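Local coordinates for anastral spindle 2, SAS 4 (Drosophila melanogaster, PDB 4BY2), which joins, as an engineered fusion, a proline-rich Ana2 motif to the TCP domain of SAS-4, a centriole protein probably acting as a tubulin-binding adaptor, at residues Ser75-Tyr80 against Leu85-Ala90; Leu182-Leu185 against Asp189-Leu192; Thr142-Lys147 against Glu152-Asn157; Ile104-Ile109 against Thr113-Tyr118. All coordinates share one frame; numbering follows the deposited sequence.

All four contacts lie in the SAS-4 part of the fusion, and each closes one beta hairpin. From the N terminus, contact 1 comes first, then contact 4 (104-109 with 113-118), contact 3 (142-147 with 152-157) and finally contact 2 (182-185 with 189-192). Each loop is shut before the next opens, so none nests or crosses. Centres step along the extended antiparallel meander: about 14 Å from contact 1 to contact 4, 19 Å on to contact 3, and 20 Å more to contact 2. The outer two are about 52 Å apart, centre to centre, on opposite sides of the chain's centre. Contacts 3 and 2 fall in successive TCP10 family repeats.

Contact 1. Residues Ser75-Tyr80 against Leu85-Ala90; sequences SKDIWY and LKKISA
Leu85 lays its CD1 methyl over the Trp79 indole, 3.6 Å from the centroid of the five-membered ring and 15° off the normal, a CH-pi contact. CD2 carries on over the six-membered ring, 3.7 Å from Trp79 CH2. With an alanine here both methyls go, and the indole would probably lose its cover from this strand and be freer to turn. Arg67 also meets that ring, as a cation-pi partner.

Strands 76-79 and 85-88 form a beta hairpin of the SAS-4 TCP domain, tied by paired backbone bonds between Lys76 and Ile88 and between Ile78 and Lys86. Along the Leu85 face, Lys87 curls round Asp77 OD1. Its CB starts 3.9 Å from Asp77 OD1, CG closes to 3.4 Å of that oxygen, and CD swings out to 4.0 Å. A bend at chi3 (93°) then brings CE back to 3.4 Å from Asp77 OD1. NZ stops 4.7 Å from Asp77 OD1, too far for a salt bridge, though the charges are likely to attract; a water donates to OD1 instead. On the other face, Ile78 CD1 meets Ile88 CD1 at 3.7 Å, and Lys86 CB comes in at the edge of the Tyr80 ring.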
loop_
_atom_site.group_PDB
_atom_site.type_symbol
_atom_site.label_atom_id
_atom_site.label_comp_id
_atom_site.label_asym_id
_atom_site.label_seq_id
_atom_site.Cartn_x
_atom_site.Cartn_y
_atom_site.Cartn_z
ATOM N N SER A 75 12.101 -23.642 -14.912
ATOM C CA SER A 75 11.719 -22.953 -13.677
ATOM C C SER A 75 12.549 -23.469 -12.500
ATOM O O SER A 75 12.779 -24.673 -12.395
ATOM C CB SER A 75 10.228 -23.128 -13.401
ATOM O OG SER A 75 9.874 -24.493 -13.257
ATOM N N LYS A 76 13.011 -22.559 -11.628
ATOM C CA LYS A 76 13.843 -22.917 -10.479
ATOM C C LYS A 76 13.129 -22.765 -9.142
ATOM O O LYS A 76 12.295 -21.875 -8.981
ATOM C CB LYS A 76 15.155 -22.110 -10.480
ATOM C CG LYS A 76 16.138 -22.548 -11.557
ATOM C CD LYS A 76 17.409 -21.722 -11.543
ATOM C CE LYS A 76 18.367 -22.166 -12.621
ATOM N NZ LYS A 76 19.642 -21.403 -12.581
ATOM N N ASP A 77 13.466 -23.644 -8.186
ATOM C CA ASP A 77 12.965 -23.632 -6.813
ATOM C C ASP A 77 14.189 -23.711 -5.899
ATOM O O ASP A 77 14.967 -24.660 -5.999
ATOM C CB ASP A 77 11.996 -24.805 -6.549
ATOM C CG ASP A 77 10.805 -24.915 -7.489
ATOM O OD1 ASP A 77 10.314 -23.864 -7.959
ATOM O OD2 ASP A 77 10.345 -26.053 -7.732
ATOM N N ILE A 78 14.406 -22.681 -5.069
ATOM C CA ILE A 78 15.556 -22.620 -4.167
ATOM C C ILE A 78 15.115 -22.771 -2.717
ATOM O O ILE A 78 14.337 -21.956 -2.217
ATOM C CB ILE A 78 16.466 -21.370 -4.382
ATOM C CG1 ILE A 78 16.672 -21.048 -5.883
ATOM C CG2 ILE A 78 17.811 -21.548 -3.656
ATOM C CD1 ILE A 78 17.109 -19.613 -6.189
ATOM N N TRP A 79 15.619 -23.818 -2.048
ATOM C CA TRP A 79 15.341 -24.089 -0.641
ATOM C C TRP A 79 16.499 -23.548 0.185
ATOM O O TRP A 79 17.648 -23.950 -0.018
ATOM C CB TRP A 79 15.142 -25.588 -0.397
ATOM C CG TRP A 79 13.952 -26.165 -1.099
ATOM C CD1 TRP A 79 13.913 -26.668 -2.366
ATOM C CD2 TRP A 79 12.638 -26.341 -0.554
ATOM N NE1 TRP A 79 12.652 -27.141 -2.648
ATOM C CE2 TRP A 79 11.852 -26.964 -1.549
ATOM C CE3 TRP A 79 12.046 -26.036 0.684
ATOM C CZ2 TRP A 79 10.501 -27.270 -1.354
ATOM C CZ3 TRP A 79 10.708 -26.343 0.879
ATOM C CH2 TRP A 79 9.950 -26.954 -0.130
ATOM N N TYR A 80 16.197 -22.592 1.073
ATOM C CA TYR A 80 17.185 -21.946 1.934
ATOM C C TYR A 80 17.245 -22.609 3.328
ATOM O O TYR A 80 16.248 -23.214 3.740
ATOM C CB TYR A 80 16.921 -20.429 2.004
ATOM C CG TYR A 80 17.231 -19.713 0.706
ATOM C CD1 TYR A 80 18.511 -19.233 0.440
ATOM C CD2 TYR A 80 16.248 -19.520 -0.261
ATOM C CE1 TYR A 80 18.808 -18.585 -0.760
ATOM C CE2 TYR A 80 16.532 -18.870 -1.463
ATOM C CZ TYR A 80 17.815 -18.408 -1.709
ATOM O OH TYR A 80 18.101 -17.772 -2.894
ATOM N N LEU A 85 11.630 -20.496 0.653
ATOM C CA LEU A 85 11.500 -21.159 -0.638
ATOM C C LEU A 85 11.319 -20.098 -1.735
ATOM O O LEU A 85 10.260 -19.477 -1.828
ATOM C CB LEU A 85 10.351 -22.195 -0.622
ATOM C CG LEU A 85 9.975 -22.886 -1.953
ATOM C CD1 LEU A 85 11.155 -23.646 -2.566
ATOM C CD2 LEU A 85 8.786 -23.809 -1.769
ATOM N N LYS A 86 12.375 -19.870 -2.532
ATOM C CA LYS A 86 12.357 -18.900 -3.623
ATOM C C LYS A 86 12.021 -19.621 -4.931
ATOM O O LYS A 86 12.781 -20.484 -5.371
ATOM C CB LYS A 86 13.708 -18.168 -3.723
ATOM C CG LYS A 86 13.675 -16.907 -4.579
ATOM C CD LYS A 86 15.081 -16.474 -4.964
ATOM C CE LYS A 86 15.144 -15.041 -5.434
ATOM N NZ LYS A 86 15.184 -14.085 -4.294
ATOM N N LYS A 87 10.873 -19.283 -5.538
ATOM C CA LYS A 87 10.439 -19.876 -6.803
ATOM C C LYS A 87 10.624 -18.867 -7.934
ATOM O O LYS A 87 10.112 -17.752 -7.850
ATOM C CB LYS A 87 8.981 -20.359 -6.721
ATOM C CG LYS A 87 8.789 -21.605 -5.866
ATOM C CD LYS A 87 7.348 -22.107 -5.891
ATOM C CE LYS A 87 7.107 -23.158 -6.953
ATOM N NZ LYS A 87 5.718 -23.687 -6.905
ATOM N N ILE A 88 11.392 -19.244 -8.966
ATOM C CA ILE A 88 11.665 -18.405 -10.136
ATOM C C ILE A 88 11.029 -19.055 -11.364
ATOM O O ILE A 88 11.193 -20.261 -11.569
ATOM C CB ILE A 88 13.191 -18.160 -10.347
ATOM C CG1 ILE A 88 13.891 -17.707 -9.043
ATOM C CG2 ILE A 88 13.442 -17.162 -11.497
ATOM C CD1 ILE A 88 15.410 -17.853 -9.027
ATOM N N SER A 89 10.314 -18.255 -12.181
ATOM C CA SER A 89 9.691 -18.708 -13.431
ATOM C C SER A 89 10.787 -19.008 -14.468
ATOM O O SER A 89 11.864 -18.409 -14.401
ATOM C CB SER A 89 8.738 -17.643 -13.970
ATOM O OG SER A 89 9.407 -16.414 -14.208
ATOM N N ALA A 90 10.509 -19.926 -15.421
ATOM C CA ALA A 90 11.433 -20.343 -16.488
ATOM C C ALA A 90 12.099 -19.163 -17.222
ATOM O O ALA A 90 13.286 -19.230 -17.549
ATOM C CB ALA A 90 10.710 -21.245 -17.476
HETATM O O HOH W 1 8.782 -22.451 -10.300
#

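Contact 2. Residues Leu182-Leu185 against Asp189-Leu192; sequences LVQL and DKIL
Lys190 and Gln184 make the polar grip here: Lys190 NZ donates to Gln184 OE1 at 2.8 Å, arriving in the plane of the amide carbonyl. The two side chains cross, with the lysine CG passing 3.6 Å from that same OE1. At the other end of the amide, Gln184 NE2 donates to its neighbour Leu185 O at 3.2 Å, a nearly straight bond (162°) onto a lone pair of that carbonyl. NE2 also makes a weak bond to Gly188 O in the turn. Gln184 can do all this because the chain folds at chi2 (67°), which turns the amide toward the partner strand; bonded at both ends, the amide is probably held in this rotation.

On the same face, Leu182 and Leu192 meet methyl to methyl, CD1 to CD1 at 3.8 Å. On the reverse face Val183 packs beside Ile191, and Leu185, pointing toward the partner strand, brings CD2 within 3.8 Å of Ile191 CG1.

Behind these side chains stands the backbone of an antiparallel hairpin of the SAS-4 TCP domain. Val183 and Ile191 exchange two hydrogen bonds, and Leu185 N donates to Asp189 O at 2.9 Å. In the turn, Asn187 OD1 accepts from Asp189 N. Outward, Leu182 and Gln184 bond through their backbones to strand 170-175, while Lys190 and Leu192 bond to strand 199-202, the last modelled strand of this helix-free meander.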
loop_
_atom_site.group_PDB
_atom_site.type_symbol
_atom_site.label_atom_id
_atom_site.label_comp_id
_atom_site.label_asym_id
_atom_site.label_seq_id
_atom_site.Cartn_x
_atom_site.Cartn_y
_atom_site.Cartn_z
ATOM N N LEU A 182 -14.576 18.232 2.390
ATOM C CA LEU A 182 -14.100 19.072 3.488
ATOM C C LEU A 182 -12.616 19.387 3.331
ATOM O O LEU A 182 -11.811 18.480 3.132
ATOM C CB LEU A 182 -14.395 18.412 4.854
ATOM C CG LEU A 182 -13.816 19.072 6.125
ATOM C CD1 LEU A 182 -14.420 20.454 6.381
ATOM C CD2 LEU A 182 -14.024 18.189 7.334
ATOM N N VAL A 183 -12.263 20.680 3.415
ATOM C CA VAL A 183 -10.888 21.163 3.298
ATOM C C VAL A 183 -10.486 21.872 4.592
ATOM O O VAL A 183 -10.979 22.962 4.878
ATOM C CB VAL A 183 -10.652 22.064 2.049
ATOM C CG1 VAL A 183 -9.172 22.391 1.877
ATOM C CG2 VAL A 183 -11.208 21.431 0.778
ATOM N N GLN A 184 -9.600 21.239 5.373
ATOM C CA GLN A 184 -9.061 21.798 6.612
ATOM C C GLN A 184 -7.810 22.589 6.233
ATOM O O GLN A 184 -7.017 22.113 5.422
ATOM C CB GLN A 184 -8.736 20.670 7.618
ATOM C CG GLN A 184 -8.093 21.119 8.938
ATOM C CD GLN A 184 -9.013 21.938 9.810
ATOM O OE1 GLN A 184 -9.951 21.422 10.425
ATOM N NE2 GLN A 184 -8.743 23.231 9.906
ATOM N N LEU A 185 -7.659 23.805 6.778
ATOM C CA LEU A 185 -6.523 24.684 6.495
ATOM C C LEU A 185 -5.529 24.661 7.667
ATOM O O LEU A 185 -5.891 24.230 8.767
ATOM C CB LEU A 185 -7.005 26.133 6.214
ATOM C CG LEU A 185 -7.764 26.484 4.898
ATOM C CD1 LEU A 185 -6.941 26.240 3.655
ATOM C CD2 LEU A 185 -9.128 25.830 4.799
ATOM N N ASP A 189 -8.814 27.420 9.642
ATOM C CA ASP A 189 -10.012 27.617 8.820
ATOM C C ASP A 189 -10.472 26.323 8.133
ATOM O O ASP A 189 -9.695 25.371 8.027
ATOM C CB ASP A 189 -9.793 28.754 7.800
ATOM C CG ASP A 189 -9.422 30.106 8.400
ATOM O OD1 ASP A 189 -9.844 30.390 9.547
ATOM O OD2 ASP A 189 -8.733 30.890 7.712
ATOM N N LYS A 190 -11.751 26.273 7.716
ATOM C CA LYS A 190 -12.356 25.111 7.055
ATOM C C LYS A 190 -13.207 25.530 5.852
ATOM O O LYS A 190 -13.901 26.547 5.911
ATOM C CB LYS A 190 -13.224 24.295 8.037
ATOM C CG LYS A 190 -12.476 23.628 9.190
ATOM C CD LYS A 190 -13.454 23.109 10.239
ATOM C CE LYS A 190 -12.819 22.903 11.592
ATOM N NZ LYS A 190 -12.389 21.497 11.799
ATOM N N ILE A 191 -13.152 24.735 4.764
ATOM C CA ILE A 191 -13.934 24.944 3.539
ATOM C C ILE A 191 -14.756 23.675 3.308
ATOM O O ILE A 191 -14.192 22.629 2.990
ATOM C CB ILE A 191 -13.056 25.328 2.302
ATOM C CG1 ILE A 191 -12.106 26.539 2.576
ATOM C CG2 ILE A 191 -13.910 25.551 1.041
ATOM C CD1 ILE A 191 -12.746 27.935 2.955
ATOM N N LEU A 192 -16.077 23.758 3.499
ATOM C CA LEU A 192 -16.967 22.613 3.335
ATOM C C LEU A 192 -17.816 22.725 2.063
ATOM O O LEU A 192 -18.715 23.567 1.982
ATOM C CB LEU A 192 -17.829 22.418 4.599
ATOM C CG LEU A 192 -18.720 21.176 4.676
ATOM C CD1 LEU A 192 -17.907 19.925 4.954
ATOM C CD2 LEU A 192 -19.760 21.336 5.763
#

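Contact 3. Residues Thr142-Lys147 against Glu152-Asn157; sequences TEHRRK and EIHFPN
His144 and His154 meet diagonally across the strands, their rings oblique to each other with centroids 4.8 Å apart and planes at 54°. The touching atoms are the two CD2 carbons, His144 CD2 to His154 CD2 at 3.4 Å. Glu152 stands beside them on the same face. From a CG anti to the backbone N (chi1 -151°) its chain runs straight out, so that OE2 can take a hydrogen bond from His154 NE2 at 2.8 Å on the anti lone pair. The other oxygen faces Arg146, OE1 to NH2 at 3.5 Å, a long salt bridge from an arginine that also touches a crystal neighbour.

The opposite face holds Glu143 alongside Ile153, whose CD1 lies 3.7 Å from Glu143 CG. Arg145 NH1 reaches Glu143 OE1 at 2.9 Å, almost straight (177°) and within the guanidinium plane, while OE2 accepts from Ser21 N of the fused Ana2 segment. With a leucine in place of Glu143, the Arg145 charge would probably be left without its mate and the Ser21 amide without this acceptor.

Backbone bonds between Thr142 and His154 and between His144 and Glu152 close the hairpin, which lies in the SAS-4 part, within a TCP10 family repeat. Strands 133-136 and 160-163 flank it.

A buried carboxylate at Glu143, met by both an arginine and an amide N-H, is likely to stay ionised; Glu152, shared between a histidine donor and an arginine, is probably also negative.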
loop_
_atom_site.group_PDB
_atom_site.type_symbol
_atom_site.label_atom_id
_atom_site.label_comp_id
_atom_site.label_asym_id
_atom_site.label_seq_id
_atom_site.Cartn_x
_atom_site.Cartn_y
_atom_site.Cartn_z
ATOM N N THR A 142 -7.501 0.878 2.437
ATOM C CA THR A 142 -6.434 0.943 1.446
ATOM C C THR A 142 -5.663 2.266 1.564
ATOM O O THR A 142 -6.272 3.332 1.565
ATOM C CB THR A 142 -7.002 0.649 0.046
ATOM O OG1 THR A 142 -7.747 -0.572 0.091
ATOM C CG2 THR A 142 -5.925 0.521 -1.007
ATOM N N GLU A 143 -4.327 2.189 1.675
ATOM C CA GLU A 143 -3.459 3.362 1.825
ATOM C C GLU A 143 -2.550 3.520 0.609
ATOM O O GLU A 143 -1.809 2.597 0.273
ATOM C CB GLU A 143 -2.637 3.289 3.125
ATOM C CG GLU A 143 -3.437 2.850 4.345
ATOM C CD GLU A 143 -2.810 3.048 5.713
ATOM O OE1 GLU A 143 -1.562 3.102 5.813
ATOM O OE2 GLU A 143 -3.580 3.114 6.697
ATOM N N HIS A 144 -2.627 4.685 -0.060
ATOM C CA HIS A 144 -1.858 4.999 -1.267
ATOM C C HIS A 144 -0.785 6.026 -0.950
ATOM O O HIS A 144 -1.108 7.107 -0.451
ATOM C CB HIS A 144 -2.779 5.529 -2.386
ATOM C CG HIS A 144 -3.895 4.606 -2.758
ATOM N ND1 HIS A 144 -3.915 3.960 -3.974
ATOM C CD2 HIS A 144 -5.008 4.269 -2.065
ATOM C CE1 HIS A 144 -5.026 3.241 -3.982
ATOM N NE2 HIS A 144 -5.717 3.398 -2.854
ATOM N N ARG A 145 0.487 5.693 -1.231
ATOM C CA ARG A 145 1.620 6.588 -0.981
ATOM C C ARG A 145 2.476 6.771 -2.234
ATOM O O ARG A 145 3.035 5.802 -2.748
ATOM C CB ARG A 145 2.453 6.110 0.220
ATOM C CG ARG A 145 1.799 6.403 1.563
ATOM C CD ARG A 145 2.504 5.700 2.704
ATOM N NE ARG A 145 2.012 6.157 4.006
ATOM C CZ ARG A 145 1.053 5.556 4.703
ATOM N NH1 ARG A 145 0.473 4.457 4.239
ATOM N NH2 ARG A 145 0.670 6.048 5.874
ATOM N N ARG A 146 2.550 8.017 -2.735
ATOM C CA ARG A 146 3.303 8.386 -3.937
ATOM C C ARG A 146 4.692 8.954 -3.611
ATOM O O ARG A 146 4.982 9.242 -2.445
ATOM C CB ARG A 146 2.487 9.362 -4.803
ATOM C CG ARG A 146 1.306 8.704 -5.508
ATOM C CD ARG A 146 0.224 9.699 -5.870
ATOM N NE ARG A 146 -1.080 9.296 -5.339
ATOM C CZ ARG A 146 -2.013 8.658 -6.039
ATOM N NH1 ARG A 146 -1.803 8.345 -7.312
ATOM N NH2 ARG A 146 -3.168 8.331 -5.472
ATOM N N LYS A 147 5.550 9.098 -4.650
ATOM C CA LYS A 147 6.924 9.612 -4.564
ATOM C C LYS A 147 7.017 11.044 -4.022
ATOM O O LYS A 147 7.935 11.340 -3.251
ATOM C CB LYS A 147 7.626 9.514 -5.930
ATOM C CG LYS A 147 8.565 8.324 -6.055
ATOM C CD LYS A 147 9.251 8.291 -7.415
ATOM C CE LYS A 147 10.104 7.058 -7.591
ATOM N NZ LYS A 147 10.667 6.967 -8.964
ATOM N N GLU A 152 -2.974 8.962 0.608
ATOM C CA GLU A 152 -4.405 8.829 0.342
ATOM C C GLU A 152 -4.987 7.587 1.037
ATOM O O GLU A 152 -4.798 6.465 0.560
ATOM C CB GLU A 152 -4.654 8.803 -1.177
ATOM C CG GLU A 152 -6.010 9.342 -1.590
ATOM C CD GLU A 152 -6.279 9.314 -3.083
ATOM O OE1 GLU A 152 -5.640 10.100 -3.819
ATOM O OE2 GLU A 152 -7.151 8.525 -3.513
ATOM N N ILE A 153 -5.675 7.795 2.179
ATOM C CA ILE A 153 -6.291 6.719 2.965
ATOM C C ILE A 153 -7.751 6.529 2.541
ATOM O O ILE A 153 -8.532 7.476 2.591
ATOM C CB ILE A 153 -6.177 6.933 4.510
ATOM C CG1 ILE A 153 -4.788 7.496 4.954
ATOM C CG2 ILE A 153 -6.553 5.663 5.288
ATOM C CD1 ILE A 153 -3.549 6.549 4.907
ATOM N N HIS A 154 -8.110 5.303 2.145
ATOM C CA HIS A 154 -9.460 4.910 1.750
ATOM C C HIS A 154 -10.047 4.072 2.890
ATOM O O HIS A 154 -9.743 2.886 3.007
ATOM C CB HIS A 154 -9.429 4.115 0.429
ATOM C CG HIS A 154 -9.135 4.948 -0.780
ATOM N ND1 HIS A 154 -10.092 5.166 -1.753
ATOM C CD2 HIS A 154 -7.996 5.589 -1.136
ATOM C CE1 HIS A 154 -9.511 5.930 -2.663
ATOM N NE2 HIS A 154 -8.250 6.212 -2.334
ATOM N N PHE A 155 -10.841 4.712 3.761
ATOM C CA PHE A 155 -11.462 4.083 4.931
ATOM C C PHE A 155 -12.590 3.093 4.563
ATOM O O PHE A 155 -13.173 3.234 3.483
ATOM C CB PHE A 155 -11.948 5.164 5.916
ATOM C CG PHE A 155 -10.826 5.921 6.588
ATOM C CD1 PHE A 155 -10.213 5.419 7.731
ATOM C CD2 PHE A 155 -10.374 7.130 6.074
ATOM C CE1 PHE A 155 -9.165 6.111 8.345
ATOM C CE2 PHE A 155 -9.327 7.823 6.689
ATOM C CZ PHE A 155 -8.731 7.310 7.821
ATOM N N PRO A 156 -12.925 2.095 5.433
ATOM C CA PRO A 156 -14.000 1.137 5.087
ATOM C C PRO A 156 -15.399 1.737 4.898
ATOM O O PRO A 156 -16.244 1.104 4.263
ATOM C CB PRO A 156 -13.969 0.131 6.244
ATOM C CG PRO A 156 -12.630 0.302 6.878
ATOM C CD PRO A 156 -12.326 1.756 6.740
ATOM N N ASN A 157 -15.640 2.956 5.430
ATOM C CA ASN A 157 -16.914 3.675 5.306
ATOM C C ASN A 157 -16.974 4.551 4.030
ATOM O O ASN A 157 -17.780 5.483 3.951
ATOM C CB ASN A 157 -17.212 4.488 6.585
ATOM C CG ASN A 157 -16.159 5.496 7.000
ATOM O OD1 ASN A 157 -15.234 5.839 6.255
ATOM N ND2 ASN A 157 -16.289 6.008 8.214
#

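Contact 4. Residues Ile104-Ile109 against Thr113-Tyr118; sequences IKETNI and TVKYYY
The first torsion of Thr113 turns its polar end to that of Asn108, the residue paired with it across the strands: Thr113 OG1 sits between the backbone N and the carbonyl carbon (chi1 54°). That sets the hydroxyl 3.3 Å from Asn108 OD1, a weak hydrogen bond with Thr113 OG1 as donor. At the other end of the strands, Tyr116 swings its ring anti to the backbone N (chi1 -163°). One ring face thereby comes under the carbonyl of Ile104, whose O stands 3.8 Å above the plane, toward the rim. Lys105 runs obliquely past the same ring, CB to Tyr116 CD2 at 3.8 Å, before its CE reaches Val114 CG1 at 4.1 Å.

These residues belong to a beta hairpin in the N-terminal half of the meander of the SAS-4 TCP domain. Six backbone bonds join Ile104 with Tyr117, Glu106 with Lys115 and Asn108 with Thr113, two to a pair. Strand 94-98 pairs with the outer edge of 104-108, and strand 123-128 with that of 113-118.

On the face that carries Glu106 and Lys115, the two side chains touch at their bases, CB to CB at 4.0 Å, while Glu106 OE1 stays 5.2 Å from Lys115 NZ, so any attraction acts at a distance; Glu106 OE2 has a long, weak ion pair with Arg96. Ile104 CD1 lies 4.2 Å from Tyr117 CD2, and the hydroxyl of that tyrosine bonds to Asn122. The Tyr116 hydroxyl, on the other face, bonds to Asp103 OD2 and to the backbone N of Arg15 in the fused Ana2 segment, which also packs Pro14 against Tyr116.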
loop_
_atom_site.group_PDB
_atom_site.type_symbol
_atom_site.label_atom_id
_atom_site.label_comp_id
_atom_site.label_asym_id
_atom_site.label_seq_id
_atom_site.Cartn_x
_atom_site.Cartn_y
_atom_site.Cartn_z
ATOM N N ILE A 104 4.780 -13.883 1.961
ATOM C CA ILE A 104 5.028 -14.066 0.523
ATOM C C ILE A 104 5.508 -12.755 -0.114
ATOM O O ILE A 104 4.908 -11.710 0.122
ATOM C CB ILE A 104 3.780 -14.642 -0.225
ATOM C CG1 ILE A 104 3.147 -15.847 0.515
ATOM C CG2 ILE A 104 4.118 -15.002 -1.682
ATOM C CD1 ILE A 104 1.662 -16.159 0.148
ATOM N N LYS A 105 6.565 -12.824 -0.940
ATOM C CA LYS A 105 7.098 -11.679 -1.680
ATOM C C LYS A 105 7.117 -11.996 -3.188
ATOM O O LYS A 105 7.987 -12.739 -3.651
ATOM C CB LYS A 105 8.489 -11.274 -1.160
ATOM C CG LYS A 105 9.008 -9.963 -1.743
ATOM C CD LYS A 105 10.315 -9.542 -1.095
ATOM C CE LYS A 105 11.036 -8.480 -1.886
ATOM N NZ LYS A 105 11.702 -9.043 -3.093
ATOM N N GLU A 106 6.139 -11.449 -3.940
ATOM C CA GLU A 106 5.995 -11.637 -5.391
ATOM C C GLU A 106 6.671 -10.511 -6.175
ATOM O O GLU A 106 6.367 -9.343 -5.947
ATOM C CB GLU A 106 4.512 -11.743 -5.788
ATOM C CG GLU A 106 3.884 -13.100 -5.505
ATOM C CD GLU A 106 2.386 -13.215 -5.733
ATOM O OE1 GLU A 106 1.811 -12.354 -6.439
ATOM O OE2 GLU A 106 1.786 -14.187 -5.217
ATOM N N THR A 107 7.588 -10.864 -7.091
ATOM C CA THR A 107 8.311 -9.908 -7.939
ATOM C C THR A 107 7.967 -10.172 -9.406
ATOM O O THR A 107 8.407 -11.172 -9.973
ATOM C CB THR A 107 9.826 -9.923 -7.646
ATOM O OG1 THR A 107 10.042 -9.790 -6.241
ATOM C CG2 THR A 107 10.582 -8.822 -8.386
ATOM N N ASN A 108 7.151 -9.281 -9.998
ATOM C CA ASN A 108 6.714 -9.347 -11.393
ATOM C C ASN A 108 7.497 -8.295 -12.181
ATOM O O ASN A 108 7.224 -7.101 -12.049
ATOM C CB ASN A 108 5.203 -9.096 -11.500
ATOM C CG ASN A 108 4.361 -9.866 -10.511
ATOM O OD1 ASN A 108 4.212 -9.478 -9.343
ATOM N ND2 ASN A 108 3.765 -10.958 -10.966
ATOM N N ILE A 109 8.507 -8.732 -12.954
ATOM C CA ILE A 109 9.368 -7.848 -13.751
ATOM C C ILE A 109 8.606 -7.307 -14.974
ATOM O O ILE A 109 8.845 -6.168 -15.384
ATOM C CB ILE A 109 10.731 -8.532 -14.098
ATOM C CG1 ILE A 109 11.534 -8.826 -12.806
ATOM C CG2 ILE A 109 11.576 -7.694 -15.081
ATOM C CD1 ILE A 109 12.632 -9.874 -12.929
ATOM N N THR A 113 6.027 -4.811 -10.617
ATOM C CA THR A 113 5.418 -4.802 -9.288
ATOM C C THR A 113 6.087 -5.720 -8.274
ATOM O O THR A 113 6.539 -6.816 -8.608
ATOM C CB THR A 113 3.906 -5.108 -9.361
ATOM O OG1 THR A 113 3.690 -6.327 -10.074
ATOM C CG2 THR A 113 3.103 -3.986 -9.997
ATOM N N VAL A 114 6.114 -5.263 -7.017
ATOM C CA VAL A 114 6.623 -6.009 -5.872
ATOM C C VAL A 114 5.438 -6.101 -4.896
ATOM O O VAL A 114 5.001 -5.084 -4.356
ATOM C CB VAL A 114 7.892 -5.374 -5.228
ATOM C CG1 VAL A 114 8.405 -6.222 -4.066
ATOM C CG2 VAL A 114 9.001 -5.166 -6.259
ATOM N N LYS A 115 4.869 -7.302 -4.749
ATOM C CA LYS A 115 3.740 -7.553 -3.851
ATOM C C LYS A 115 4.237 -8.280 -2.606
ATOM O O LYS A 115 5.053 -9.190 -2.722
ATOM C CB LYS A 115 2.642 -8.376 -4.548
ATOM C CG LYS A 115 1.848 -7.599 -5.585
ATOM C CD LYS A 115 0.639 -8.385 -6.072
ATOM C CE LYS A 115 -0.222 -7.580 -7.014
ATOM N NZ LYS A 115 -1.342 -8.389 -7.564
ATOM N N TYR A 116 3.766 -7.872 -1.418
ATOM C CA TYR A 116 4.168 -8.495 -0.159
ATOM C C TYR A 116 2.962 -8.827 0.701
ATOM O O TYR A 116 2.145 -7.950 0.969
ATOM C CB TYR A 116 5.173 -7.621 0.616
ATOM C CG TYR A 116 5.932 -8.377 1.691
ATOM C CD1 TYR A 116 5.363 -8.616 2.939
ATOM C CD2 TYR A 116 7.215 -8.862 1.455
ATOM C CE1 TYR A 116 6.046 -9.328 3.920
ATOM C CE2 TYR A 116 7.917 -9.557 2.439
ATOM C CZ TYR A 116 7.328 -9.787 3.671
ATOM O OH TYR A 116 8.004 -10.477 4.650
ATOM N N TYR A 117 2.864 -10.085 1.156
ATOM C CA TYR A 117 1.777 -10.527 2.018
ATOM C C TYR A 117 2.272 -10.754 3.444
ATOM O O TYR A 117 3.097 -11.631 3.675
ATOM C CB TYR A 117 1.086 -11.784 1.452
ATOM C CG TYR A 117 -0.068 -12.291 2.296
ATOM C CD1 TYR A 117 -1.259 -11.576 2.387
ATOM C CD2 TYR A 117 0.026 -13.491 2.994
ATOM C CE1 TYR A 117 -2.326 -12.039 3.155
ATOM C CE2 TYR A 117 -1.038 -13.970 3.757
ATOM C CZ TYR A 117 -2.210 -13.234 3.843
ATOM O OH TYR A 117 -3.263 -13.695 4.592
ATOM N N TYR A 118 1.783 -9.936 4.394
ATOM C CA TYR A 118 2.103 -10.049 5.818
ATOM C C TYR A 118 1.078 -11.042 6.357
ATOM O O TYR A 118 -0.087 -10.688 6.567
ATOM C CB TYR A 118 2.012 -8.685 6.531
ATOM C CG TYR A 118 2.859 -7.597 5.907
ATOM C CD1 TYR A 118 2.348 -6.773 4.908
ATOM C CD2 TYR A 118 4.169 -7.377 6.327
ATOM C CE1 TYR A 118 3.123 -5.771 4.328
ATOM C CE2 TYR A 118 4.950 -6.368 5.763
ATOM C CZ TYR A 118 4.424 -5.572 4.756
ATOM O OH TYR A 118 5.180 -4.577 4.186
#